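Local coordinates for protein AHL synthase (Burkholderia glumae, PDB 3P2H) that probably makes N-acyl-L-homoserine lactone quorum-sensing signals from fatty acyl-ACP and S-adenosyl-L-methionine, and here holds an octanamide inhibitor together with methylthioadenosine, at residues H96-S101 against A132-R137; D50-V55 against R69-T74; Q138-T143 against A174-I179. The protein carries 3 engineered substitutions. All coordinates share one frame; numbering follows the deposited sequence.

Contact 1 of 3, residues H96-S101 against A132-R137; sequences HVWELS and ARRGAR. With NOO (N-(3-oxocyclohex-1-en-1-yl)octanamide), chain C.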
loop_
_atom_site.group_PDB
_atom_site.type_symbol
_atom_site.label_atom_id
_atom_site.label_comp_id
_atom_site.label_asym_id
_atom_site.label_seq_id
_atom_site.Cartn_x
_atom_site.Cartn_y
_atom_site.Cartn_z
ATOM N N HIS A 96 -13.685 -2.780 9.218
ATOM C CA HIS A 96 -12.876 -1.695 9.763
ATOM C C HIS A 96 -11.392 -1.805 9.455
ATOM O O HIS A 96 -10.615 -0.951 9.874
ATOM C CB HIS A 96 -13.055 -1.598 11.282
ATOM C CG HIS A 96 -14.450 -1.262 11.710
ATOM N ND1 HIS A 96 -15.331 -0.568 10.908
ATOM C CD2 HIS A 96 -15.101 -1.486 12.876
ATOM C CE1 HIS A 96 -16.463 -0.379 11.561
ATOM N NE2 HIS A 96 -16.350 -0.926 12.757
ATOM N N VAL A 97 -10.992 -2.857 8.744
ATOM C CA VAL A 97 -9.587 -3.047 8.399
ATOM C C VAL A 97 -9.387 -3.287 6.901
ATOM O O VAL A 97 -10.054 -4.132 6.301
ATOM C CB VAL A 97 -8.967 -4.242 9.160
ATOM C CG1 VAL A 97 -7.500 -4.387 8.787
ATOM C CG2 VAL A 97 -9.104 -4.045 10.654
ATOM N N TRP A 98 -8.465 -2.532 6.313
ATOM C CA TRP A 98 -8.129 -2.653 4.896
ATOM C C TRP A 98 -6.634 -2.936 4.810
ATOM O O TRP A 98 -5.875 -2.506 5.675
ATOM C CB TRP A 98 -8.442 -1.352 4.141
ATOM C CG TRP A 98 -9.866 -1.231 3.677
ATOM C CD1 TRP A 98 -10.988 -1.242 4.455
ATOM C CD2 TRP A 98 -10.318 -1.096 2.323
ATOM N NE1 TRP A 98 -12.112 -1.126 3.668
ATOM C CE2 TRP A 98 -11.728 -1.037 2.356
ATOM C CE3 TRP A 98 -9.668 -1.024 1.085
ATOM C CZ2 TRP A 98 -12.500 -0.910 1.199
ATOM C CZ3 TRP A 98 -10.437 -0.898 -0.070
ATOM C CH2 TRP A 98 -11.838 -0.844 -0.003
ATOM N N GLU A 99 -6.215 -3.661 3.778
ATOM C CA GLU A 99 -4.803 -3.974 3.609
ATOM C C GLU A 99 -4.124 -3.055 2.607
ATOM O O GLU A 99 -4.623 -2.843 1.499
ATOM C CB GLU A 99 -4.595 -5.415 3.137
ATOM C CG GLU A 99 -3.119 -5.720 2.894
ATOM C CD GLU A 99 -2.885 -6.975 2.082
ATOM O OE1 GLU A 99 -3.419 -7.056 0.962
ATOM O OE2 GLU A 99 -2.161 -7.872 2.559
ATOM N N LEU A 100 -2.972 -2.528 3.003
ATOM C CA LEU A 100 -2.188 -1.656 2.142
ATOM C C LEU A 100 -1.028 -2.492 1.614
ATOM O O LEU A 100 -0.281 -3.070 2.397
ATOM C CB LEU A 100 -1.651 -0.464 2.941
ATOM C CG LEU A 100 -0.763 0.527 2.181
ATOM C CD1 LEU A 100 -1.541 1.131 1.022
ATOM C CD2 LEU A 100 -0.279 1.621 3.129
ATOM N N SER A 101 -0.897 -2.580 0.294
ATOM C CA SER A 101 0.191 -3.345 -0.311
ATOM C C SER A 101 0.758 -2.614 -1.528
ATOM O O SER A 101 0.265 -1.555 -1.902
ATOM C CB SER A 101 -0.291 -4.740 -0.723
ATOM O OG SER A 101 -1.380 -4.660 -1.620
ATOM N N ALA A 132 -10.295 5.442 4.883
ATOM C CA ALA A 132 -11.145 5.976 5.938
ATOM C C ALA A 132 -12.546 6.256 5.400
ATOM O O ALA A 132 -13.542 5.880 6.021
ATOM C CB ALA A 132 -10.531 7.247 6.509
ATOM N N ARG A 133 -12.617 6.911 4.244
ATOM C CA ARG A 133 -13.898 7.232 3.626
ATOM C C ARG A 133 -14.698 5.980 3.297
ATOM O O ARG A 133 -15.913 6.041 3.124
ATOM C CB ARG A 133 -13.682 8.061 2.356
ATOM C CG ARG A 133 -13.127 9.447 2.639
ATOM C CD ARG A 133 -12.858 10.222 1.362
ATOM N NE ARG A 133 -12.364 11.565 1.647
ATOM C CZ ARG A 133 -11.932 12.422 0.724
ATOM N NH1 ARG A 133 -11.923 12.082 -0.561
ATOM N NH2 ARG A 133 -11.520 13.629 1.084
ATOM N N ARG A 134 -14.009 4.848 3.218
ATOM C CA ARG A 134 -14.641 3.573 2.917
ATOM C C ARG A 134 -14.985 2.824 4.199
ATOM O O ARG A 134 -15.394 1.660 4.157
ATOM C CB ARG A 134 -13.714 2.718 2.050
ATOM C CG ARG A 134 -13.458 3.301 0.666
ATOM C CD ARG A 134 -14.750 3.376 -0.116
ATOM N NE ARG A 134 -15.133 2.070 -0.641
ATOM C CZ ARG A 134 -14.758 1.612 -1.830
ATOM N NH1 ARG A 134 -13.993 2.362 -2.614
ATOM N NH2 ARG A 134 -15.139 0.405 -2.232
ATOM N N GLY A 135 -14.799 3.493 5.336
ATOM C CA GLY A 135 -15.120 2.889 6.617
ATOM C C GLY A 135 -13.995 2.222 7.388
ATOM O O GLY A 135 -14.233 1.663 8.455
ATOM N N ALA A 136 -12.772 2.270 6.871
ATOM C CA ALA A 136 -11.654 1.642 7.560
ATOM C C ALA A 136 -11.203 2.449 8.773
ATOM O O ALA A 136 -11.165 3.684 8.734
ATOM C CB ALA A 136 -10.485 1.459 6.604
ATOM N N ARG A 137 -10.866 1.744 9.849
ATOM C CA ARG A 137 -10.386 2.377 11.072
ATOM C C ARG A 137 -8.911 2.024 11.273
ATOM O O ARG A 137 -8.224 2.613 12.107
ATOM C CB ARG A 137 -11.225 1.920 12.264
ATOM C CG ARG A 137 -12.649 2.454 12.195
ATOM C CD ARG A 137 -13.566 1.861 13.249
ATOM N NE ARG A 137 -14.885 2.498 13.194
ATOM C CZ ARG A 137 -15.880 2.237 14.037
ATOM N NH1 ARG A 137 -15.720 1.345 15.005
ATOM N NH2 ARG A 137 -17.030 2.890 13.927
HETATM C C1 NOO C . 9.555 0.103 -0.253
HETATM O O1 NOO C . 10.469 0.548 0.434
HETATM C C2 NOO C . 8.260 -0.421 0.353
HETATM C C3 NOO C . 7.512 -1.441 -0.252
HETATM C C4 NOO C . 7.923 -1.873 -1.675
HETATM C C5 NOO C . 8.586 -0.734 -2.546
HETATM C C6 NOO C . 9.723 0.035 -1.803
HETATM N N7 NOO C . 6.383 -2.136 0.356
HETATM C C8 NOO C . 5.094 -2.536 -0.086
HETATM O O8 NOO C . 4.877 -3.182 -1.106
HETATM C C9 NOO C . 3.849 -2.158 0.747
HETATM C C10 NOO C . 4.013 -1.609 2.188
HETATM C C11 NOO C . 2.761 -1.977 3.031
HETATM C C12 NOO C . 2.337 -0.850 3.989
HETATM C C13 NOO C . 1.170 -1.302 4.894
HETATM C C14 NOO C . 1.227 -0.619 6.274
HETATM C C15 NOO C . -0.046 -0.880 7.086
HETATM O O HOH W 1 -14.762 -0.760 4.915
#

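Contact 2 of 3, residues D50-V55 against R69-T74; sequences DDTVYV and RLLPTT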
loop_
_atom_site.group_PDB
_atom_site.type_symbol
_atom_site.label_atom_id
_atom_site.label_comp_id
_atom_site.label_asym_id
_atom_site.label_seq_id
_atom_site.Cartn_x
_atom_site.Cartn_y
_atom_site.Cartn_z
ATOM N N ASP A 50 -11.020 -6.251 -10.219
ATOM C CA ASP A 50 -11.860 -5.120 -10.587
ATOM C C ASP A 50 -12.181 -4.259 -9.374
ATOM O O ASP A 50 -12.310 -3.041 -9.494
ATOM C CB ASP A 50 -13.180 -5.585 -11.209
ATOM C CG ASP A 50 -13.003 -6.216 -12.579
ATOM O OD1 ASP A 50 -11.929 -6.058 -13.202
ATOM O OD2 ASP A 50 -13.964 -6.867 -13.042
ATOM N N ASP A 51 -12.308 -4.894 -8.208
ATOM C CA ASP A 51 -12.652 -4.175 -6.982
ATOM C C ASP A 51 -11.464 -3.579 -6.222
ATOM O O ASP A 51 -11.646 -2.859 -5.240
ATOM C CB ASP A 51 -13.467 -5.090 -6.054
ATOM C CG ASP A 51 -12.648 -6.226 -5.477
ATOM O OD1 ASP A 51 -12.387 -6.200 -4.255
ATOM O OD2 ASP A 51 -12.261 -7.140 -6.235
ATOM N N THR A 52 -10.250 -3.867 -6.685
ATOM C CA THR A 52 -9.053 -3.352 -6.033
ATOM C C THR A 52 -9.005 -1.835 -6.144
ATOM O O THR A 52 -9.391 -1.273 -7.163
ATOM C CB THR A 52 -7.778 -3.937 -6.675
ATOM O OG1 THR A 52 -7.820 -5.366 -6.595
ATOM C CG2 THR A 52 -6.538 -3.433 -5.957
ATOM N N VAL A 53 -8.546 -1.174 -5.085
ATOM C CA VAL A 53 -8.438 0.284 -5.084
ATOM C C VAL A 53 -6.970 0.640 -5.273
ATOM O O VAL A 53 -6.098 0.012 -4.673
ATOM C CB VAL A 53 -8.951 0.889 -3.751
ATOM C CG1 VAL A 53 -8.723 2.394 -3.727
ATOM C CG2 VAL A 53 -10.433 0.581 -3.590
ATOM N N TYR A 54 -6.697 1.632 -6.117
ATOM C CA TYR A 54 -5.316 2.039 -6.383
ATOM C C TYR A 54 -5.054 3.526 -6.195
ATOM O O TYR A 54 -5.910 4.373 -6.460
ATOM C CB TYR A 54 -4.913 1.688 -7.816
ATOM C CG TYR A 54 -4.942 0.220 -8.151
ATOM C CD1 TYR A 54 -3.933 -0.639 -7.718
ATOM C CD2 TYR A 54 -5.983 -0.310 -8.910
ATOM C CE1 TYR A 54 -3.958 -1.994 -8.035
ATOM C CE2 TYR A 54 -6.021 -1.659 -9.234
ATOM C CZ TYR A 54 -5.011 -2.496 -8.796
ATOM O OH TYR A 54 -5.060 -3.828 -9.125
ATOM N N VAL A 55 -3.843 3.830 -5.748
ATOM C CA VAL A 55 -3.414 5.200 -5.565
ATOM C C VAL A 55 -2.183 5.363 -6.449
ATOM O O VAL A 55 -1.270 4.545 -6.390
ATOM C CB VAL A 55 -3.005 5.492 -4.102
ATOM C CG1 VAL A 55 -2.535 6.947 -3.974
ATOM C CG2 VAL A 55 -4.167 5.213 -3.161
ATOM N N ARG A 69 -1.780 -0.034 -3.207
ATOM C CA ARG A 69 -2.914 -0.907 -3.454
ATOM C C ARG A 69 -3.694 -1.053 -2.157
ATOM O O ARG A 69 -3.105 -1.269 -1.102
ATOM C CB ARG A 69 -2.416 -2.278 -3.930
ATOM C CG ARG A 69 -3.514 -3.274 -4.210
ATOM C CD ARG A 69 -3.012 -4.438 -5.047
ATOM N NE ARG A 69 -2.186 -5.374 -4.291
ATOM C CZ ARG A 69 -1.634 -6.462 -4.814
ATOM N NH1 ARG A 69 -1.815 -6.739 -6.097
ATOM N NH2 ARG A 69 -0.928 -7.284 -4.054
ATOM N N LEU A 70 -5.013 -0.916 -2.243
ATOM C CA LEU A 70 -5.877 -1.042 -1.074
ATOM C C LEU A 70 -6.902 -2.148 -1.291
ATOM O O LEU A 70 -7.561 -2.201 -2.330
ATOM C CB LEU A 70 -6.597 0.283 -0.795
ATOM C CG LEU A 70 -5.718 1.403 -0.221
ATOM C CD1 LEU A 70 -6.488 2.709 -0.200
ATOM C CD2 LEU A 70 -5.280 1.025 1.176
ATOM N N LEU A 71 -7.024 -3.032 -0.305
ATOM C CA LEU A 71 -7.968 -4.144 -0.366
ATOM C C LEU A 71 -8.701 -4.290 0.956
ATOM O O LEU A 71 -8.117 -4.097 2.013
ATOM C CB LEU A 71 -7.235 -5.457 -0.652
ATOM C CG LEU A 71 -6.560 -5.661 -2.008
ATOM C CD1 LEU A 71 -5.684 -6.909 -1.942
ATOM C CD2 LEU A 71 -7.621 -5.784 -3.099
ATOM N N PRO A 72 -9.998 -4.628 0.911
ATOM C CA PRO A 72 -10.752 -4.796 2.154
ATOM C C PRO A 72 -10.389 -6.167 2.718
ATOM O O PRO A 72 -10.208 -7.118 1.957
ATOM C CB PRO A 72 -12.203 -4.727 1.683
ATOM C CG PRO A 72 -12.139 -5.388 0.343
ATOM C CD PRO A 72 -10.869 -4.803 -0.266
ATOM N N THR A 73 -10.274 -6.284 4.035
ATOM C CA THR A 73 -9.919 -7.576 4.611
ATOM C C THR A 73 -11.065 -8.586 4.573
ATOM O O THR A 73 -10.857 -9.772 4.834
ATOM C CB THR A 73 -9.429 -7.439 6.057
ATOM O OG1 THR A 73 -10.394 -6.716 6.827
ATOM C CG2 THR A 73 -8.079 -6.725 6.093
ATOM N N THR A 74 -12.270 -8.124 4.249
ATOM C CA THR A 74 -13.413 -9.022 4.171
ATOM C C THR A 74 -13.327 -9.853 2.889
ATOM O O THR A 74 -14.141 -10.745 2.656
ATOM C CB THR A 74 -14.736 -8.254 4.182
ATOM O OG1 THR A 74 -14.741 -7.305 3.116
ATOM C CG2 THR A 74 -14.923 -7.534 5.508
#

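Contact 3 of 3, residues Q138-T143 against A174-I179; sequences QLIGVT and ACWIDI. With NOO (N-(3-oxocyclohex-1-en-1-yl)octanamide), chain C.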
loop_
_atom_site.group_PDB
_atom_site.type_symbol
_atom_site.label_atom_id
_atom_site.label_comp_id
_atom_site.label_asym_id
_atom_site.label_seq_id
_atom_site.Cartn_x
_atom_site.Cartn_y
_atom_site.Cartn_z
ATOM N N GLN A 138 -8.437 1.062 10.486
ATOM C CA GLN A 138 -7.045 0.626 10.532
ATOM C C GLN A 138 -6.593 0.071 9.188
ATOM O O GLN A 138 -7.402 -0.410 8.388
ATOM C CB GLN A 138 -6.844 -0.482 11.564
ATOM C CG GLN A 138 -6.947 -0.085 13.015
ATOM C CD GLN A 138 -6.813 -1.293 13.917
ATOM O OE1 GLN A 138 -7.629 -2.207 13.864
ATOM N NE2 GLN A 138 -5.775 -1.313 14.736
ATOM N N LEU A 139 -5.287 0.154 8.953
ATOM C CA LEU A 139 -4.676 -0.402 7.760
ATOM C C LEU A 139 -3.698 -1.446 8.286
ATOM O O LEU A 139 -3.146 -1.297 9.381
ATOM C CB LEU A 139 -3.898 0.653 6.976
ATOM C CG LEU A 139 -4.662 1.794 6.315
ATOM C CD1 LEU A 139 -3.671 2.672 5.583
ATOM C CD2 LEU A 139 -5.702 1.250 5.356
ATOM N N ILE A 140 -3.501 -2.508 7.513
ATOM C CA ILE A 140 -2.571 -3.559 7.889
ATOM C C ILE A 140 -1.825 -4.000 6.639
ATOM O O ILE A 140 -2.349 -3.898 5.533
ATOM C CB ILE A 140 -3.306 -4.761 8.532
ATOM C CG1 ILE A 140 -2.282 -5.719 9.151
ATOM C CG2 ILE A 140 -4.163 -5.476 7.496
ATOM C CD1 ILE A 140 -2.893 -6.812 9.996
ATOM N N GLY A 141 -0.593 -4.467 6.805
ATOM C CA GLY A 141 0.169 -4.903 5.651
ATOM C C GLY A 141 1.633 -5.159 5.941
ATOM O O GLY A 141 2.195 -4.639 6.907
ATOM N N VAL A 142 2.254 -5.976 5.101
ATOM C CA VAL A 142 3.660 -6.288 5.267
ATOM C C VAL A 142 4.439 -5.099 4.747
ATOM O O VAL A 142 4.254 -4.671 3.603
ATOM C CB VAL A 142 4.055 -7.546 4.471
ATOM C CG1 VAL A 142 5.530 -7.828 4.647
ATOM C CG2 VAL A 142 3.227 -8.722 4.929
ATOM N N THR A 143 5.311 -4.559 5.583
ATOM C CA THR A 143 6.087 -3.399 5.178
ATOM C C THR A 143 7.561 -3.596 5.475
ATOM O O THR A 143 7.921 -4.209 6.479
ATOM C CB THR A 143 5.620 -2.133 5.925
ATOM O OG1 THR A 143 6.468 -1.899 7.055
ATOM C CG2 THR A 143 4.209 -2.317 6.432
ATOM N N ALA A 174 4.906 -7.215 9.719
ATOM C CA ALA A 174 3.484 -6.974 9.519
ATOM C C ALA A 174 3.239 -5.693 10.307
ATOM O O ALA A 174 3.596 -5.608 11.483
ATOM C CB ALA A 174 2.669 -8.121 10.081
ATOM N N CYS A 175 2.631 -4.701 9.670
ATOM C CA CYS A 175 2.428 -3.413 10.323
ATOM C C CYS A 175 1.002 -2.878 10.316
ATOM O O CYS A 175 0.289 -2.975 9.312
ATOM C CB CYS A 175 3.369 -2.395 9.659
ATOM S SG CYS A 175 3.441 -0.707 10.326
ATOM N N TRP A 176 0.597 -2.328 11.459
ATOM C CA TRP A 176 -0.714 -1.717 11.623
ATOM C C TRP A 176 -0.527 -0.206 11.520
ATOM O O TRP A 176 0.534 0.319 11.858
ATOM C CB TRP A 176 -1.293 -1.949 13.025
ATOM C CG TRP A 176 -1.782 -3.307 13.395
ATOM C CD1 TRP A 176 -1.199 -4.172 14.275
ATOM C CD2 TRP A 176 -3.019 -3.913 12.999
ATOM N NE1 TRP A 176 -1.999 -5.274 14.460
ATOM C CE2 TRP A 176 -3.122 -5.143 13.687
ATOM C CE3 TRP A 176 -4.053 -3.533 12.132
ATOM C CZ2 TRP A 176 -4.220 -5.999 13.535
ATOM C CZ3 TRP A 176 -5.149 -4.385 11.982
ATOM C CH2 TRP A 176 -5.219 -5.604 12.682
ATOM N N ILE A 177 -1.560 0.481 11.058
ATOM C CA ILE A 177 -1.573 1.938 11.019
ATOM C C ILE A 177 -2.979 2.281 11.505
ATOM O O ILE A 177 -3.962 1.981 10.821
ATOM C CB ILE A 177 -1.386 2.532 9.607
ATOM C CG1 ILE A 177 0.075 2.435 9.170
ATOM C CG2 ILE A 177 -1.797 3.996 9.611
ATOM C CD1 ILE A 177 0.350 3.095 7.822
ATOM N N ASP A 178 -3.081 2.869 12.696
ATOM C CA ASP A 178 -4.385 3.240 13.238
ATOM C C ASP A 178 -4.847 4.546 12.622
ATOM O O ASP A 178 -4.130 5.542 12.668
ATOM C CB ASP A 178 -4.333 3.421 14.762
ATOM C CG ASP A 178 -4.225 2.108 15.509
ATOM O OD1 ASP A 178 -4.334 1.041 14.874
ATOM O OD2 ASP A 178 -4.040 2.148 16.745
ATOM N N ILE A 179 -6.038 4.540 12.038
ATOM C CA ILE A 179 -6.572 5.759 11.452
ATOM C C ILE A 179 -7.235 6.536 12.590
ATOM O O ILE A 179 -8.457 6.604 12.698
ATOM C CB ILE A 179 -7.592 5.446 10.332
ATOM C CG1 ILE A 179 -6.909 4.619 9.237
ATOM C CG2 ILE A 179 -8.132 6.750 9.739
ATOM C CD1 ILE A 179 -7.830 4.169 8.100
HETATM C C1 NOO C . 9.555 0.103 -0.253
HETATM O O1 NOO C . 10.469 0.548 0.434
HETATM C C2 NOO C . 8.260 -0.421 0.353
HETATM C C3 NOO C . 7.512 -1.441 -0.252
HETATM C C4 NOO C . 7.923 -1.873 -1.675
HETATM C C5 NOO C . 8.586 -0.734 -2.546
HETATM C C6 NOO C . 9.723 0.035 -1.803
HETATM N N7 NOO C . 6.383 -2.136 0.356
HETATM C C8 NOO C . 5.094 -2.536 -0.086
HETATM O O8 NOO C . 4.877 -3.182 -1.106
HETATM C C9 NOO C . 3.849 -2.158 0.747
HETATM C C10 NOO C . 4.013 -1.609 2.188
HETATM C C11 NOO C . 2.761 -1.977 3.031
HETATM C C12 NOO C . 2.337 -0.850 3.989
HETATM C C13 NOO C . 1.170 -1.302 4.894
HETATM C C14 NOO C . 1.227 -0.619 6.274
HETATM C C15 NOO C . -0.046 -0.880 7.086
#

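Contact 1 of 3, residues H96-S101 against A132-R137
In both His96 and Arg137, CG stands anti to the carbonyl carbon (chi1 -63° and -68°), and the two side chains run side by side, pointing the same way. The Arg137 chain, extended from CG to NE, runs along the imidazole, and its guanidinium lies flat on the ring, centres 3.8 Å apart and planes at 17°. Arg137 CD sits over the middle of that ring, 3.6 Å from its centroid, as a CH-pi contact. In the backbone, Arg137 N donates to His96 O at 2.7 Å, while His96 ND1 makes a weak, long hydrogen bond to Gly135 O. Ala136 CB packs 3.5 Å from Trp98 CD1, and Arg134 CB lies 3.9 Å from Trp98 CZ2. A water in the indole plane accepts from Trp98 NE1 (3.0 Å) and donates to Arg134 O (2.6 Å), bridging the strand to the helix end. Arg134 NH1 is salt-bridged to Glu7. Gly135, with positive phi, is the C-prime residue of the Schellman motif that terminates helix 120-133. The chain thus turns past the start of strand 97-105 into strand 138-144, its parallel neighbour, while Leu70 and Pro72 of strand 64-72 also touch Trp98.

Contact 2 of 3, residues D50-V55 against R69-T74
Val53 and Leu70 form an antiparallel hydrogen-bonded pair: Val53 N donates to Leu70 O at 3.1 Å and Leu70 N to Val53 O at 2.8 Å. Their side chains cross on one face of the sheet, CB to CB 3.8 Å. On the other face lies the non-hydrogen-bonded pair Tyr54 and Arg69, whose side chains run side by side with Arg69 CD 4.0 Å from Tyr54 CE1. Thr52 CG2, anti to its own backbone N, reaches Arg69 CG at 3.5 Å and also lies over a face of the Tyr54 ring, near the rim. The other branch, Thr52 OG1, meets Leu71 CD2 at 3.5 Å. Beyond this shell, the bend at chi3 (74°) swings Arg69 NE off the line of the chain; NE bonds Ser101 OG, and NH1 forms salt bridges to Asp48 and the pocket residue Asp45. Tyr54 OH shares Asp48 OD1, so one carboxylate oxygen ties both side chains of the pair, while Thr52 OG1 is hydrogen-bonded to Arg49 N and Tyr47 O. Cys130 of helix 120-133 packs on Val53 and Leu70. This is the beta hairpin of strands 53-58 and 64-72, whose Arg69 side chain lies about 5 Å from bound methylthioadenosine.

Contact 3 of 3, residues Q138-T143 against A174-I179
Residues Gln138-Val142 pair with Ala174-Asp178 as antiparallel neighbours in the mixed sheet of this acetyltransferase-like fold, strand 138-144 against strand 170-178. Backbone bonds link Leu139 with Ile177 in both directions, each 2.9 Å, and Cys175 N donates to Gly141 O; the return bond from Gly141 N to Cys175 O is weak. Between them, CA-H...O contacts such as Ile140 CA to Cys175 O (3.2 Å) fill the non-hydrogen-bonded positions.

Aromatic packing centres on Trp176, whose indole is sandwiched. Ile140 CD1 stands over one face, 3.7 Å from the centroid of the six-membered ring and 9° off its normal. Ile140 CG1 is anti to the backbone N (chi1 -169°), and CD1 continues extended from it. Across the opposite face the Gln138 amide lies nearly parallel to the ring, its plane 6° away and NE2 offset toward the rim. The same NE2 donates to Asp178 OD1, although the exact place of that oxygen is less sure. His159 also meets the Trp176 ring.

On the sheet face of Leu139, Cys175 and Ile177, apolar contacts join Leu139 CB to Ile177 CB and lead to the inhibitor's octanoyl tail; Leu139 and Ile177 also touch helix 120-133. The tail packs against Gly141, where the lack of a side chain leaves room for C13. At the tail's end, NOO C15 comes within 3.1 Å of Cys175 O, and Ile177 CG1 lies 3.9 Å from the same methyl.

Overall arrangement
The three contacts follow in series along the chain, in the order 2, 1, 3, and all reach one mixed sheet. Strand 97-105 of contact 1 pairs antiparallel with strand 64-72 of contact 2 and parallel with strand 138-144 of contact 3. Centres of contacts 1 and 2 are about 9 Å apart, those of 1 and 3 about 10 Å, and those of 2 and 3 about 14 Å. The turn that ends helix 120-133, part of contact 1, runs into strand 138-144; the helix packs on the sheet. The inhibitor's acyl tail touches strands 97-105 and 138-144 and ends against strand 170-178, so the sheet lines its pocket; Arg69 of contact 2 lies near methylthioadenosine.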